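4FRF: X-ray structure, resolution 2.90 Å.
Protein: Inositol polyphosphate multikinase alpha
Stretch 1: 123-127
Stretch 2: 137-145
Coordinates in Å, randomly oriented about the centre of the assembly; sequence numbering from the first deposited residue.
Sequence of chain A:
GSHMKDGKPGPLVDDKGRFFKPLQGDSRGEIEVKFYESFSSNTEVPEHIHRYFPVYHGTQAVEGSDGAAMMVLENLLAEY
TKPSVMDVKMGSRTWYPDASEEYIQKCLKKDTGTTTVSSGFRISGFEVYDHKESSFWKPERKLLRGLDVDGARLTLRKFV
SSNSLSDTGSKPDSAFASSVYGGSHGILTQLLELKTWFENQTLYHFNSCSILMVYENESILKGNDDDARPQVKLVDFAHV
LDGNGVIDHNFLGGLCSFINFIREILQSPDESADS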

ATOM      1  N   ILE A 123     -15.546  -5.758  -1.213  1.00 83.96           N
ATOM      2  CA  ILE A 123     -16.419  -6.446  -2.159  1.00 83.88           C
ATOM      3  C   ILE A 123     -17.756  -5.703  -2.282  1.00 87.16           C
ATOM      4  O   ILE A 123     -18.468  -5.523  -1.293  1.00 89.16           O
ATOM      5  N   SER A 124     -18.047  -5.211  -3.487  1.00 87.71           N
ATOM      6  CA  SER A 124     -19.164  -4.282  -3.708  1.00 90.46           C
ATOM      7  C   SER A 124     -20.358  -5.032  -4.243  1.00 92.91           C
ATOM      8  O   SER A 124     -21.499  -4.547  -4.198  1.00 96.06           O
ATOM      9  N   GLY A 125     -20.079  -6.187  -4.820  1.00 90.99           N
ATOM     10  CA  GLY A 125     -21.092  -6.995  -5.393  1.00 92.13           C
ATOM     11  C   GLY A 125     -20.474  -8.120  -6.167  1.00 91.21           C
ATOM     12  O   GLY A 125     -19.308  -8.047  -6.573  1.00 87.83           O
ATOM     13  N   PHE A 126     -21.255  -9.180  -6.340  1.00 93.82           N
ATOM     14  CA  PHE A 126     -20.901 -10.276  -7.195  1.00 93.98           C
ATOM     15  C   PHE A 126     -22.172 -10.930  -7.648  1.00 97.73           C
ATOM     16  O   PHE A 126     -23.247 -10.596  -7.149  1.00100.61           O
ATOM     17  N   GLU A 127     -22.050 -11.803  -8.651  1.00 98.04           N
ATOM     18  CA  GLU A 127     -23.142 -12.650  -9.129  1.00100.89           C
ATOM     19  C   GLU A 127     -22.562 -14.000  -9.564  1.00100.21           C
ATOM     20  O   GLU A 127     -21.585 -14.058 -10.313  1.00 98.94           O
ATOM     21  N   TRP A 137     -27.392 -16.391  -8.815  1.00111.44           N
ATOM     22  CA  TRP A 137     -27.882 -15.526  -7.753  1.00111.76           C
ATOM     23  C   TRP A 137     -26.881 -14.401  -7.473  1.00107.71           C
ATOM     24  O   TRP A 137     -25.730 -14.448  -7.913  1.00104.41           O
ATOM     25  N   LYS A 138     -27.329 -13.393  -6.740  1.00108.05           N
ATOM     26  CA  LYS A 138     -26.602 -12.158  -6.631  1.00105.06           C
ATOM     27  C   LYS A 138     -27.203 -11.349  -5.509  1.00107.04           C
ATOM     28  O   LYS A 138     -28.324 -10.850  -5.631  1.00110.16           O
ATOM     29  N   PRO A 139     -26.450 -11.193  -4.407  1.00105.81           N
ATOM     30  CA  PRO A 139     -27.002 -10.581  -3.223  1.00107.82           C
ATOM     31  C   PRO A 139     -27.037  -9.067  -3.351  1.00108.79           C
ATOM     32  O   PRO A 139     -26.153  -8.483  -3.991  1.00106.37           O
ATOM     33  N   GLU A 140     -28.050  -8.444  -2.743  1.00113.03           N
ATOM     34  CA  GLU A 140     -28.166  -6.992  -2.695  1.00115.61           C
ATOM     35  C   GLU A 140     -26.828  -6.330  -2.364  1.00113.56           C
ATOM     36  O   GLU A 140     -26.003  -6.892  -1.628  1.00112.06           O
ATOM     37  N   ARG A 141     -26.623  -5.128  -2.894  1.00115.07           N
ATOM     38  CA  ARG A 141     -25.350  -4.419  -2.749  1.00112.41           C
ATOM     39  C   ARG A 141     -25.125  -3.856  -1.327  1.00113.31           C
ATOM     40  O   ARG A 141     -24.015  -3.943  -0.786  1.00110.24           O
ATOM     41  N   LYS A 142     -26.178  -3.278  -0.734  1.00117.73           N
ATOM     42  CA  LYS A 142     -26.118  -2.783   0.656  1.00119.02           C
ATOM     43  C   LYS A 142     -25.585  -3.855   1.605  1.00117.64           C
ATOM     44  O   LYS A 142     -24.665  -3.612   2.377  1.00115.84           O
ATOM     45  N   LEU A 143     -26.166  -5.048   1.521  1.00119.34           N
ATOM     46  CA  LEU A 143     -25.828  -6.148   2.415  1.00118.80           C
ATOM     47  C   LEU A 143     -24.328  -6.409   2.518  1.00114.69           C
ATOM     48  O   LEU A 143     -23.818  -6.707   3.604  1.00114.18           O
ATOM     49  N   LEU A 144     -23.631  -6.336   1.388  1.00112.01           N
ATOM     50  CA  LEU A 144     -22.182  -6.578   1.374  1.00108.59           C
ATOM     51  C   LEU A 144     -21.354  -5.454   2.066  1.00107.80           C
ATOM     52  O   LEU A 144     -20.194  -5.666   2.441  1.00104.30           O
ATOM     53  N   ARG A 145     -21.971  -4.281   2.248  1.00110.81           N
ATOM     54  CA  ARG A 145     -21.342  -3.179   2.985  1.00111.54           C
ATOM     55  C   ARG A 145     -21.100  -3.559   4.445  1.00111.76           C
ATOM     56  O   ARG A 145     -20.223  -2.997   5.109  1.00110.89           O
TER

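Three residues organise this contact: Phe 126 and Ser 124 on the strand, and Leu 144 in the short, weakly bonded helix. No hydrogen bond joins the two stretches; the 538 Å² buried between them is largely packing, with a few polar atoms in close contact.

Phe 126 covers the most surface. Its CA-to-CB bond points sideways, but chi1 in p (64°) with chi2 at 94° brings the end of the ring nearer to the second stretch, where three residues meet it, one over a face and two at the edge. Pro 139 lies over one face: its CD sits 3.9 Å from the centroid of the Phe 126 ring and 12° off the ring normal, a CH-pi contact, while Pro 139 CG comes within 3.4 Å of Phe 126 CZ. The rim of the ring is used as well. Trp 137, with chi1 in p, starts out pointing away, yet its indole returns to take the edge of Phe 126 against its face; the planes stand at 89°, the centroid of its six-membered ring is 5.5 Å from that of Phe 126, and CZ2 of Trp 137 lies 3.9 Å from CE1 of Phe 126. Also near the ring plane, Leu 144 CD2 approaches Phe 126 CE2 at 4.0 Å.

Leu 144 is the one side chain of the second stretch whose CA-to-CB bond points toward the strand. In the m, t rotamer both methyls of Leu 144 lie against the Phe 126 ring, and Leu 144 CD1 also comes 3.4 Å from Gly 125 CA and 4.3 Å from Ile 123 CG2. The glycine matters here for space: a CB on Gly 125 would point toward the second stretch and fall 2.2 Å from Arg 141 NH1, a clash.

Arg 141 begins sideways, and its extended chi2 (t) followed by chi3 at 94° carries the guanidinium in beside the strand. Ser 124 O lies over one face of that group, 3.3 Å from Arg 141 CZ. Ser 124 O is also 3.4 Å from Arg 141 NH2, but the angle is too poor for a hydrogen bond; NH2 is hydrogen-bonded elsewhere in the structure. Ser 124, with chi1 at -79° (m), packs CB 3.6 Å from Arg 141 NH2, whereas its OG bonds to a residue just outside the stretches.

At the far end of the strand segment, Glu 127 contributes aliphatic contact rather than charge pairing: its CB meets Lys 138 CB at 3.7 Å, and its CA approaches Trp 137 O at 3.4 Å in a CA-H...O contact. The rule to extract is one aromatic ring used on face and edge, a leucine pointing toward the strand and touching it from Ile 123 to Phe 126, and a glycine that leaves room for arginine.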

ATOM      1  CB  ILE A 123     -16.665  -7.875  -1.734  1.00 83.61           C
ATOM      2  CG1 ILE A 123     -15.353  -8.631  -1.692  1.00 77.91           C
ATOM      3  CG2 ILE A 123     -17.595  -8.538  -2.684  1.00 85.06           C
ATOM      4  CD1 ILE A 123     -15.449  -9.942  -1.009  1.00 77.42           C
ATOM      5  CB  SER A 124     -18.774  -3.199  -4.715  1.00 90.00           C
ATOM      6  OG  SER A 124     -17.984  -2.191  -4.117  1.00 92.65           O
ATOM      7  CB  PHE A 126     -20.029 -11.283  -6.447  1.00 92.75           C
ATOM      8  CG  PHE A 126     -20.717 -11.951  -5.283  1.00 95.76           C
ATOM      9  CD1 PHE A 126     -21.352 -13.161  -5.444  1.00 98.49           C
ATOM     10  CD2 PHE A 126     -20.637 -11.416  -4.012  1.00 97.47           C
ATOM     11  CE1 PHE A 126     -21.942 -13.795  -4.374  1.00100.78           C
ATOM     12  CE2 PHE A 126     -21.237 -12.052  -2.941  1.00 99.67           C
ATOM     13  CZ  PHE A 126     -21.896 -13.238  -3.133  1.00100.23           C
ATOM     14  CB  GLU A 127     -23.865 -11.990 -10.297  1.00103.60           C
ATOM     15  CG  GLU A 127     -24.890 -12.894 -10.984  1.00108.98           C
ATOM     16  CD  GLU A 127     -25.444 -12.288 -12.259  1.00113.01           C
ATOM     17  OE1 GLU A 127     -24.653 -11.626 -12.968  1.00111.54           O
ATOM     18  OE2 GLU A 127     -26.662 -12.486 -12.559  1.00116.04           O
ATOM     19  CB  TRP A 137     -28.166 -16.328  -6.487  1.00112.69           C
ATOM     20  CG  TRP A 137     -26.961 -16.700  -5.782  1.00109.63           C
ATOM     21  CD1 TRP A 137     -26.043 -17.619  -6.177  1.00110.56           C
ATOM     22  CD2 TRP A 137     -26.463 -16.121  -4.569  1.00110.16           C
ATOM     23  NE1 TRP A 137     -24.986 -17.650  -5.283  1.00111.87           N
ATOM     24  CE2 TRP A 137     -25.225 -16.746  -4.283  1.00108.66           C
ATOM     25  CE3 TRP A 137     -26.946 -15.145  -3.690  1.00109.93           C
ATOM     26  CZ2 TRP A 137     -24.483 -16.448  -3.148  1.00104.46           C
ATOM     27  CZ3 TRP A 137     -26.202 -14.838  -2.574  1.00109.15           C
ATOM     28  CH2 TRP A 137     -24.979 -15.490  -2.308  1.00106.69           C
ATOM     29  CB  LYS A 138     -26.708 -11.389  -7.940  1.00105.80           C
ATOM     30  CG  LYS A 138     -26.596  -9.905  -7.792  1.00105.53           C
ATOM     31  CD  LYS A 138     -27.570  -9.189  -8.687  1.00109.41           C
ATOM     32  CE  LYS A 138     -26.970  -8.884 -10.039  1.00109.46           C
ATOM     33  NZ  LYS A 138     -27.995  -8.234 -10.917  1.00116.38           N
ATOM     34  CB  PRO A 139     -26.006 -10.990  -2.145  1.00105.36           C
ATOM     35  CG  PRO A 139     -24.683 -11.255  -2.904  1.00100.57           C
ATOM     36  CD  PRO A 139     -24.974 -11.229  -4.360  1.00101.49           C
ATOM     37  CB  GLU A 140     -29.218  -6.588  -1.669  1.00118.71           C
ATOM     38  CG  GLU A 140     -29.037  -5.194  -1.099  1.00121.38           C
ATOM     39  CD  GLU A 140     -30.217  -4.752  -0.242  1.00129.19           C
ATOM     40  OE1 GLU A 140     -31.033  -5.621   0.146  1.00132.54           O
ATOM     41  OE2 GLU A 140     -30.338  -3.529   0.026  1.00130.07           O
ATOM     42  CB  ARG A 141     -25.233  -3.313  -3.806  1.00112.61           C
ATOM     43  CG  ARG A 141     -25.061  -3.836  -5.234  1.00111.92           C
ATOM     44  CD  ARG A 141     -24.856  -2.699  -6.250  1.00113.58           C
ATOM     45  NE  ARG A 141     -23.438  -2.412  -6.497  1.00113.35           N
ATOM     46  CZ  ARG A 141     -22.578  -3.273  -7.052  1.00111.89           C
ATOM     47  NH1 ARG A 141     -22.988  -4.486  -7.405  1.00114.59           N
ATOM     48  NH2 ARG A 141     -21.304  -2.930  -7.231  1.00106.78           N
ATOM     49  CB  LYS A 142     -27.503  -2.328   1.133  1.00123.87           C
ATOM     50  CG  LYS A 142     -27.904  -0.917   0.705  1.00127.77           C
ATOM     51  CD  LYS A 142     -27.354   0.136   1.662  1.00131.50           C
ATOM     52  CE  LYS A 142     -27.981   1.516   1.414  1.00136.03           C
ATOM     53  NZ  LYS A 142     -29.436   1.559   1.785  1.00140.16           N
ATOM     54  CB  LEU A 143     -26.532  -7.423   1.975  1.00120.85           C
ATOM     55  CG  LEU A 143     -26.583  -8.519   3.030  1.00122.63           C
ATOM     56  CD1 LEU A 143     -27.637  -8.174   4.086  1.00127.15           C
ATOM     57  CD2 LEU A 143     -26.864  -9.869   2.383  1.00123.86           C
ATOM     58  CB  LEU A 144     -21.687  -6.826  -0.054  1.00105.88           C
ATOM     59  CG  LEU A 144     -22.245  -8.055  -0.779  1.00105.77           C
ATOM     60  CD1 LEU A 144     -21.825  -8.063  -2.241  1.00100.82           C
ATOM     61  CD2 LEU A 144     -21.817  -9.346  -0.094  1.00103.17           C
ATOM     62  CB  ARG A 145     -22.184  -1.885   2.890  1.00114.69           C
ATOM     63  CG  ARG A 145     -21.593  -0.797   1.947  1.00117.50           C
ATOM     64  CD  ARG A 145     -22.707   0.107   1.344  1.00129.38           C
ATOM     65  NE  ARG A 145     -22.188   1.250   0.557  1.00135.02           N
ATOM     66  CZ  ARG A 145     -21.611   1.159  -0.653  1.00135.41           C
ATOM     67  NH1 ARG A 145     -21.373  -0.030  -1.205  1.00135.54           N
ATOM     68  NH2 ARG A 145     -21.232   2.264  -1.297  1.00134.03           N
TER